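Local coordinates for protein Rio2 kinase (Chaetomium thermophilum, PDB 4GYI) that probably phosphorylates serine and threonine residues of proteins with magnesium-ATP, takes part in pre-40S ribosomal subunit maturation, and can carry an aspartyl phosphate in its active site, at residues A165-L170 with F175-P180; A159-F164 with S322-K327; A216-L221 with M272-D277. All blocks are in the same frame, centred on the assembly; numbering follows the deposited sequence.

Interaction 1. Residues A165-L170 with F175-P180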
# COMPACT_ATOMS: atom_id res chain seq x y z
N ALA A 165 4.31 -8.63 -0.32
CA ALA A 165 5.27 -9.65 -0.71
C ALA A 165 6.69 -9.08 -0.65
O ALA A 165 7.63 -9.74 -0.22
CB ALA A 165 4.96 -10.16 -2.10
N PHE A 166 6.85 -7.84 -1.10
CA PHE A 166 8.15 -7.20 -1.06
C PHE A 166 8.56 -6.85 0.34
O PHE A 166 9.74 -6.95 0.68
CB PHE A 166 8.22 -5.98 -1.96
CG PHE A 166 8.43 -6.32 -3.40
CD1 PHE A 166 9.24 -7.39 -3.75
CD2 PHE A 166 7.83 -5.59 -4.39
CE1 PHE A 166 9.43 -7.73 -5.07
CE2 PHE A 166 8.03 -5.93 -5.72
CZ PHE A 166 8.83 -7.00 -6.05
N MET A 167 7.61 -6.47 1.18
CA MET A 167 7.96 -6.13 2.55
C MET A 167 8.39 -7.39 3.28
O MET A 167 9.34 -7.35 4.06
CB MET A 167 6.81 -5.40 3.25
CG MET A 167 7.12 -4.89 4.65
SD MET A 167 5.64 -4.14 5.39
CE MET A 167 5.21 -2.96 4.10
N LYS A 168 7.73 -8.51 3.03
CA LYS A 168 8.18 -9.78 3.60
C LYS A 168 9.60 -10.15 3.16
O LYS A 168 10.45 -10.49 3.99
CB LYS A 168 7.25 -10.94 3.22
CG LYS A 168 5.99 -11.05 4.06
CD LYS A 168 5.28 -12.36 3.77
CE LYS A 168 6.17 -13.56 4.09
NZ LYS A 168 5.69 -14.87 3.54
N ALA A 169 9.85 -10.11 1.85
CA ALA A 169 11.16 -10.50 1.34
C ALA A 169 12.23 -9.60 1.95
O ALA A 169 13.28 -10.07 2.38
CB ALA A 169 11.21 -10.41 -0.21
N LEU A 170 11.96 -8.31 2.01
CA LEU A 170 12.97 -7.36 2.46
C LEU A 170 13.18 -7.51 3.95
O LEU A 170 14.31 -7.47 4.43
CB LEU A 170 12.56 -5.93 2.12
CG LEU A 170 12.61 -5.62 0.62
CD1 LEU A 170 11.90 -4.33 0.31
CD2 LEU A 170 14.07 -5.57 0.17
N PHE A 175 16.64 -6.15 5.75
CA PHE A 175 16.50 -4.74 5.37
C PHE A 175 15.70 -3.96 6.42
O PHE A 175 14.82 -4.52 7.08
CB PHE A 175 15.78 -4.60 4.04
CG PHE A 175 16.62 -4.91 2.86
CD1 PHE A 175 17.22 -3.89 2.14
CD2 PHE A 175 16.80 -6.22 2.44
CE1 PHE A 175 18.00 -4.17 1.03
CE2 PHE A 175 17.57 -6.50 1.33
CZ PHE A 175 18.17 -5.48 0.62
N PRO A 176 16.01 -2.66 6.58
CA PRO A 176 15.26 -1.85 7.55
C PRO A 176 13.91 -1.39 6.96
O PRO A 176 13.81 -0.36 6.32
CB PRO A 176 16.19 -0.66 7.81
CG PRO A 176 16.95 -0.50 6.49
CD PRO A 176 17.10 -1.90 5.93
N VAL A 177 12.87 -2.21 7.15
CA VAL A 177 11.56 -1.92 6.61
C VAL A 177 10.61 -2.28 7.74
O VAL A 177 11.02 -2.93 8.69
CB VAL A 177 11.27 -2.79 5.37
CG1 VAL A 177 12.29 -2.50 4.25
CG2 VAL A 177 11.25 -4.28 5.74
N PRO A 178 9.35 -1.85 7.65
CA PRO A 178 8.43 -2.22 8.73
C PRO A 178 8.21 -3.73 8.73
O PRO A 178 8.35 -4.36 7.70
CB PRO A 178 7.13 -1.51 8.34
CG PRO A 178 7.54 -0.41 7.42
CD PRO A 178 8.71 -0.96 6.66
N GLU A 179 7.87 -4.31 9.88
CA GLU A 179 7.48 -5.72 9.87
C GLU A 179 6.09 -5.89 9.26
O GLU A 179 5.11 -5.31 9.75
CB GLU A 179 7.50 -6.33 11.27
CG GLU A 179 6.86 -7.71 11.31
CD GLU A 179 6.90 -8.33 12.69
OE1 GLU A 179 7.72 -7.90 13.52
OE2 GLU A 179 6.10 -9.26 12.95
N PRO A 180 5.98 -6.70 8.20
CA PRO A 180 4.66 -6.92 7.62
C PRO A 180 3.88 -7.87 8.53
O PRO A 180 4.43 -8.86 9.00
CB PRO A 180 4.98 -7.60 6.29
CG PRO A 180 6.25 -8.39 6.57
CD PRO A 180 7.03 -7.55 7.60
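M167 and L170 are two bumps on the same side of a helix, less than one turn apart, and the residues F175-P180 are bent around them. In the protein kinase fold this is the junction of helix C with strand beta-4: helix 149-172 ends, and the chain doubles back along it to begin strand 180-184. The hollow for M167 is lined by V177, P178 and P180. Its CG stands anti to the backbone N (chi1 -175°), which sends the chain straight out of the helix, and CG reaches to 3.3 Å from P178 O. Farther out, SD slides past the ring of P180, 3.6 Å from its CB. An unbranched, flexible thioether suits the place, because the bend at chi3 (-54°) lets it follow the proline surface. P180 also crosses the root of K168 at about a right angle, its CG 3.7 Å from K168 CG, while the ammonium end of the lysine leads away. Prolines at 178 and 180 give the returning chain stiff, compact rings, and P176 centres an inverse gamma turn that helps to redirect it. P178 also touches the bound ADP, so the link borders the nucleotide pocket. At the turn end, V177 lays its CG1 4.0 Å from L170 CB, a beta-branched knob filling the notch between L170 and M167. The backbones join here by one hydrogen bond, F175 N to L170 O at 3.0 Å. Beyond it, the flat ring of F175 gives L170 a broad surface to rest on, in a CH-pi contact: methyl CD2 sits over one face, 3.7 Å from the ring centroid and displaced a little toward the rim.

Interaction 2. Residues A159-F164 with S322-K327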
# COMPACT_ATOMS: atom_id res chain seq x y z
N ALA A 159 -1.87 -3.94 -5.75
CA ALA A 159 -0.89 -3.07 -5.13
C ALA A 159 -0.55 -3.58 -3.74
O ALA A 159 0.62 -3.66 -3.39
CB ALA A 159 -1.40 -1.63 -5.07
N ALA A 160 -1.57 -3.93 -2.95
CA ALA A 160 -1.37 -4.39 -1.57
C ALA A 160 -0.66 -5.74 -1.53
O ALA A 160 0.23 -5.94 -0.73
CB ALA A 160 -2.73 -4.49 -0.82
N ILE A 161 -1.06 -6.66 -2.41
CA ILE A 161 -0.43 -7.96 -2.50
C ILE A 161 1.04 -7.85 -2.84
O ILE A 161 1.90 -8.48 -2.21
CB ILE A 161 -1.14 -8.85 -3.53
CG1 ILE A 161 -2.50 -9.29 -2.99
CG2 ILE A 161 -0.29 -10.09 -3.85
CD1 ILE A 161 -3.32 -10.05 -4.00
N LYS A 162 1.34 -7.01 -3.84
CA LYS A 162 2.72 -6.77 -4.24
C LYS A 162 3.56 -6.18 -3.12
O LYS A 162 4.65 -6.69 -2.81
CB LYS A 162 2.78 -5.83 -5.46
CG LYS A 162 4.21 -5.50 -5.89
CD LYS A 162 4.28 -5.03 -7.36
CE LYS A 162 5.59 -4.30 -7.64
NZ LYS A 162 5.63 -3.64 -8.97
N GLU A 163 3.07 -5.11 -2.51
CA GLU A 163 3.82 -4.42 -1.46
C GLU A 163 4.09 -5.35 -0.28
O GLU A 163 5.17 -5.32 0.33
CB GLU A 163 3.11 -3.13 -1.00
CG GLU A 163 3.71 -2.47 0.27
CD GLU A 163 3.21 -1.04 0.54
OE1 GLU A 163 2.00 -0.79 0.41
OE2 GLU A 163 4.02 -0.16 0.89
N PHE A 164 3.11 -6.18 0.04
CA PHE A 164 3.24 -7.05 1.19
C PHE A 164 4.30 -8.11 0.90
O PHE A 164 5.13 -8.42 1.76
CB PHE A 164 1.88 -7.67 1.52
CG PHE A 164 1.87 -8.48 2.80
CD1 PHE A 164 1.74 -7.85 4.03
CD2 PHE A 164 1.96 -9.86 2.77
CE1 PHE A 164 1.71 -8.58 5.22
CE2 PHE A 164 1.93 -10.61 3.95
CZ PHE A 164 1.81 -9.96 5.18
N SER A 322 3.20 -15.56 -5.31
CA SER A 322 1.81 -15.33 -4.92
C SER A 322 0.76 -15.91 -5.87
O SER A 322 -0.30 -16.36 -5.44
CB SER A 322 1.57 -13.84 -4.71
OG SER A 322 0.19 -13.59 -4.48
N GLY A 323 1.07 -15.89 -7.16
CA GLY A 323 0.08 -16.19 -8.18
C GLY A 323 -0.08 -14.93 -8.99
O GLY A 323 -1.13 -14.68 -9.59
N PHE A 324 0.97 -14.12 -8.97
CA PHE A 324 1.00 -12.87 -9.71
C PHE A 324 1.30 -13.13 -11.18
O PHE A 324 2.46 -13.34 -11.54
CB PHE A 324 2.07 -11.96 -9.11
CG PHE A 324 1.59 -10.59 -8.79
CD1 PHE A 324 0.96 -10.32 -7.58
CD2 PHE A 324 1.76 -9.55 -9.69
CE1 PHE A 324 0.52 -9.05 -7.28
CE2 PHE A 324 1.32 -8.28 -9.40
CZ PHE A 324 0.70 -8.03 -8.20
N THR A 325 0.27 -13.12 -12.02
CA THR A 325 0.47 -13.34 -13.45
C THR A 325 1.27 -12.19 -14.04
O THR A 325 1.36 -11.11 -13.45
CB THR A 325 -0.86 -13.48 -14.22
OG1 THR A 325 -1.53 -12.22 -14.28
CG2 THR A 325 -1.77 -14.51 -13.56
N LYS A 326 1.87 -12.43 -15.20
CA LYS A 326 2.54 -11.36 -15.92
C LYS A 326 1.53 -10.26 -16.26
O LYS A 326 1.86 -9.08 -16.27
CB LYS A 326 3.22 -11.90 -17.19
CG LYS A 326 4.23 -13.00 -16.92
CD LYS A 326 4.86 -13.51 -18.21
CE LYS A 326 5.84 -14.64 -17.93
NZ LYS A 326 5.19 -15.82 -17.28
N LYS A 327 0.28 -10.66 -16.52
CA LYS A 327 -0.78 -9.71 -16.82
C LYS A 327 -1.08 -8.82 -15.61
O LYS A 327 -1.24 -7.61 -15.75
CB LYS A 327 -2.05 -10.42 -17.29
CG LYS A 327 -3.22 -9.47 -17.49
CD LYS A 327 -4.43 -10.15 -18.08
CE LYS A 327 -5.59 -9.18 -18.24
NZ LYS A 327 -6.15 -8.74 -16.92
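I161 meets F324 where a methyl group abuts the rim of an aromatic ring. The CG2 branch of the isoleucine lies at the ring edge, in its plane, 3.7 Å from F324 CE1, and the two side chains run obliquely to one another. With CG1 beside the backbone N (chi1 -72°), CG2 is the branch carried anti to that N and outward to the phenylalanine. The same methyl also lies 3.6 Å from S322 OG, a small, poorly ordered group at the exposed margin of the contact. K162 adds only the start of its side chain, CB being 4.1 Å from F324 CZ, so its aliphatic root serves as part of the hydrophobic wall. No hydrogen bond crosses between the segments; the meeting is made by shape and apolar surface.

In the next shell, beyond CB the extended lysine chain leaves the ring and carries NZ to M262 O, which lets one residue combine packing with a distant polar bond. F324 and K162 both also touch L319, and K162 touches L332 of helix 326-341. On the approach to that helix, G323 has a positive phi (117°), a conformation that glycine adopts readily because it has no side chain. T325 then takes the N-cap position, its OG1 bonding to M328 N at the start of helix 326-341, so a short hydroxyl residue fixes where the helix begins, just beyond F324.

On another side of the helical turn, E163 forms a salt bridge with K125, a residue that binds ADP, and its OE2 also receives F259 N. That glutamate-lysine pair is the hallmark of helix C in the protein kinase fold; here the loop leading into helix 326-341 packs on a different side of that helix, through I161 and K162.

Interaction 3. Residues A216-L221 with M272-D277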
# COMPACT_ATOMS: atom_id res chain seq x y z
N ALA A 216 24.14 3.47 0.18
CA ALA A 216 24.35 2.05 0.45
C ALA A 216 23.02 1.26 0.36
O ALA A 216 22.98 0.16 -0.19
CB ALA A 216 25.05 1.82 1.83
N LEU A 217 21.93 1.84 0.85
CA LEU A 217 20.62 1.18 0.72
C LEU A 217 20.21 0.94 -0.74
O LEU A 217 19.73 -0.14 -1.08
CB LEU A 217 19.51 1.95 1.44
CG LEU A 217 19.36 1.66 2.92
CD1 LEU A 217 18.22 2.48 3.49
CD2 LEU A 217 19.14 0.18 3.15
N ILE A 218 20.38 1.94 -1.59
CA ILE A 218 20.00 1.78 -3.00
C ILE A 218 20.85 0.71 -3.65
O ILE A 218 20.34 -0.13 -4.40
CB ILE A 218 20.18 3.07 -3.78
CG1 ILE A 218 19.15 4.10 -3.31
CG2 ILE A 218 20.05 2.80 -5.30
CD1 ILE A 218 19.50 5.52 -3.73
N LEU A 219 22.15 0.72 -3.34
CA LEU A 219 23.06 -0.29 -3.84
C LEU A 219 22.75 -1.66 -3.23
O LEU A 219 22.80 -2.67 -3.93
CB LEU A 219 24.51 0.11 -3.61
CG LEU A 219 24.95 1.37 -4.36
CD1 LEU A 219 26.43 1.69 -4.09
CD2 LEU A 219 24.71 1.26 -5.86
N ARG A 220 22.42 -1.71 -1.95
CA ARG A 220 22.06 -3.00 -1.35
C ARG A 220 20.81 -3.57 -1.99
O ARG A 220 20.76 -4.77 -2.31
CB ARG A 220 21.89 -2.91 0.17
CG ARG A 220 21.64 -4.27 0.81
CD ARG A 220 21.58 -4.23 2.34
NE ARG A 220 21.28 -5.56 2.86
CZ ARG A 220 20.68 -5.82 4.03
NH1 ARG A 220 20.31 -4.83 4.85
NH2 ARG A 220 20.46 -7.08 4.37
N LEU A 221 19.79 -2.73 -2.19
CA LEU A 221 18.59 -3.16 -2.90
C LEU A 221 18.94 -3.72 -4.28
O LEU A 221 18.47 -4.80 -4.65
CB LEU A 221 17.59 -2.00 -3.04
CG LEU A 221 16.69 -1.63 -1.85
CD1 LEU A 221 15.96 -0.35 -2.17
CD2 LEU A 221 15.68 -2.73 -1.55
N MET A 272 16.75 4.08 -15.99
CA MET A 272 16.02 5.30 -15.68
C MET A 272 15.52 5.28 -14.22
O MET A 272 15.66 6.28 -13.50
CB MET A 272 14.86 5.48 -16.67
CG MET A 272 13.95 6.69 -16.38
SD MET A 272 12.65 6.45 -15.13
CE MET A 272 11.60 5.25 -15.94
N TYR A 273 14.98 4.15 -13.77
CA TYR A 273 14.46 4.05 -12.39
C TYR A 273 15.58 4.15 -11.35
O TYR A 273 15.46 4.86 -10.34
CB TYR A 273 13.64 2.78 -12.17
CG TYR A 273 12.31 2.74 -12.91
CD1 TYR A 273 11.26 3.58 -12.55
CD2 TYR A 273 12.10 1.85 -13.97
CE1 TYR A 273 10.05 3.54 -13.23
CE2 TYR A 273 10.90 1.81 -14.65
CZ TYR A 273 9.87 2.65 -14.28
OH TYR A 273 8.68 2.61 -14.96
N PHE A 274 16.68 3.43 -11.58
CA PHE A 274 17.85 3.56 -10.73
C PHE A 274 18.31 5.02 -10.63
O PHE A 274 18.35 5.58 -9.53
CB PHE A 274 19.00 2.69 -11.25
CG PHE A 274 20.20 2.66 -10.36
CD1 PHE A 274 20.29 1.74 -9.33
CD2 PHE A 274 21.25 3.55 -10.56
CE1 PHE A 274 21.41 1.71 -8.50
CE2 PHE A 274 22.36 3.52 -9.74
CZ PHE A 274 22.44 2.59 -8.71
N ASP A 275 18.63 5.62 -11.78
CA ASP A 275 19.20 6.97 -11.81
C ASP A 275 18.27 7.97 -11.14
O ASP A 275 18.73 8.92 -10.51
CB ASP A 275 19.45 7.41 -13.25
CG ASP A 275 20.66 6.74 -13.87
OD1 ASP A 275 21.55 6.30 -13.11
OD2 ASP A 275 20.73 6.67 -15.12
N ARG A 276 16.97 7.73 -11.27
CA ARG A 276 15.98 8.64 -10.72
C ARG A 276 15.97 8.60 -9.20
O ARG A 276 15.86 9.64 -8.55
CB ARG A 276 14.60 8.30 -11.26
CG ARG A 276 13.59 9.41 -11.09
CD ARG A 276 12.27 9.04 -11.74
NE ARG A 276 11.60 7.97 -11.01
CZ ARG A 276 10.45 7.41 -11.38
NH1 ARG A 276 9.84 7.80 -12.49
NH2 ARG A 276 9.92 6.44 -10.65
N ASP A 277 16.09 7.41 -8.63
CA ASP A 277 16.20 7.27 -7.17
C ASP A 277 17.43 8.02 -6.64
O ASP A 277 17.33 8.83 -5.71
CB ASP A 277 16.23 5.78 -6.76
CG ASP A 277 14.82 5.11 -6.75
OD1 ASP A 277 13.79 5.83 -6.88
OD2 ASP A 277 14.74 3.86 -6.57
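I218 and L219 reach across to F274, and these apolar contacts make up most of the meeting between two nearly antiparallel helices. The local axes come within 11.4 Å at an angle of 161°, a spacing wide enough to need large side chains in between. F274 spans it: CG stands anti to the backbone N (chi1 -175°), which brings the ring, though not the first bond of the side chain, up to the other helix. L219 places CD2 at the ring edge, in its plane, 3.9 Å from F274 CZ. I218 comes in obliquely, its CG2 being 3.6 Å from F274 CE1. A gamma-branched leucine and a beta-branched isoleucine thus meet adjoining parts of the ring. Y300 and A303 of helix 300-304 pack on F274 as well.

The looser contact is between I218 and D277, where CD1 lies 4.5 Å from the aspartate CB, so the methyl meets the aliphatic base of a polar residue. No polar bond joins the two segments. The carboxylate of D277 is used elsewhere: OD2 accepts G229 N and OD1 accepts F231 N, as the helix F aspartate of protein kinases does for the catalytic loop.

The chemistry therefore divides along one helix face. Greasy groups hold helices 207-223 and 270-289 together, while a buried carboxylate beside them spends both oxygens on fixing a loop backbone.

Interactions 1 and 2 share helix 149-172: interaction 1 uses its later turns and interaction 2 an earlier one, and they meet where P180 packs on F164. Interaction 3 belongs to the helices of the C-terminal lobe and joins interaction 1 through F175 and L170, which touch L221, with R220 making a cation-pi contact to F175. It is the most buried of the three; the other two are partly buried, and interaction 2 runs out to the exposed S322. A backbone hydrogen bond and prolines distinguish the short-range return of interaction 1, whereas interactions 2 and 3 bring distant parts of the chain together by phenylalanine packing without any hydrogen bond between segments.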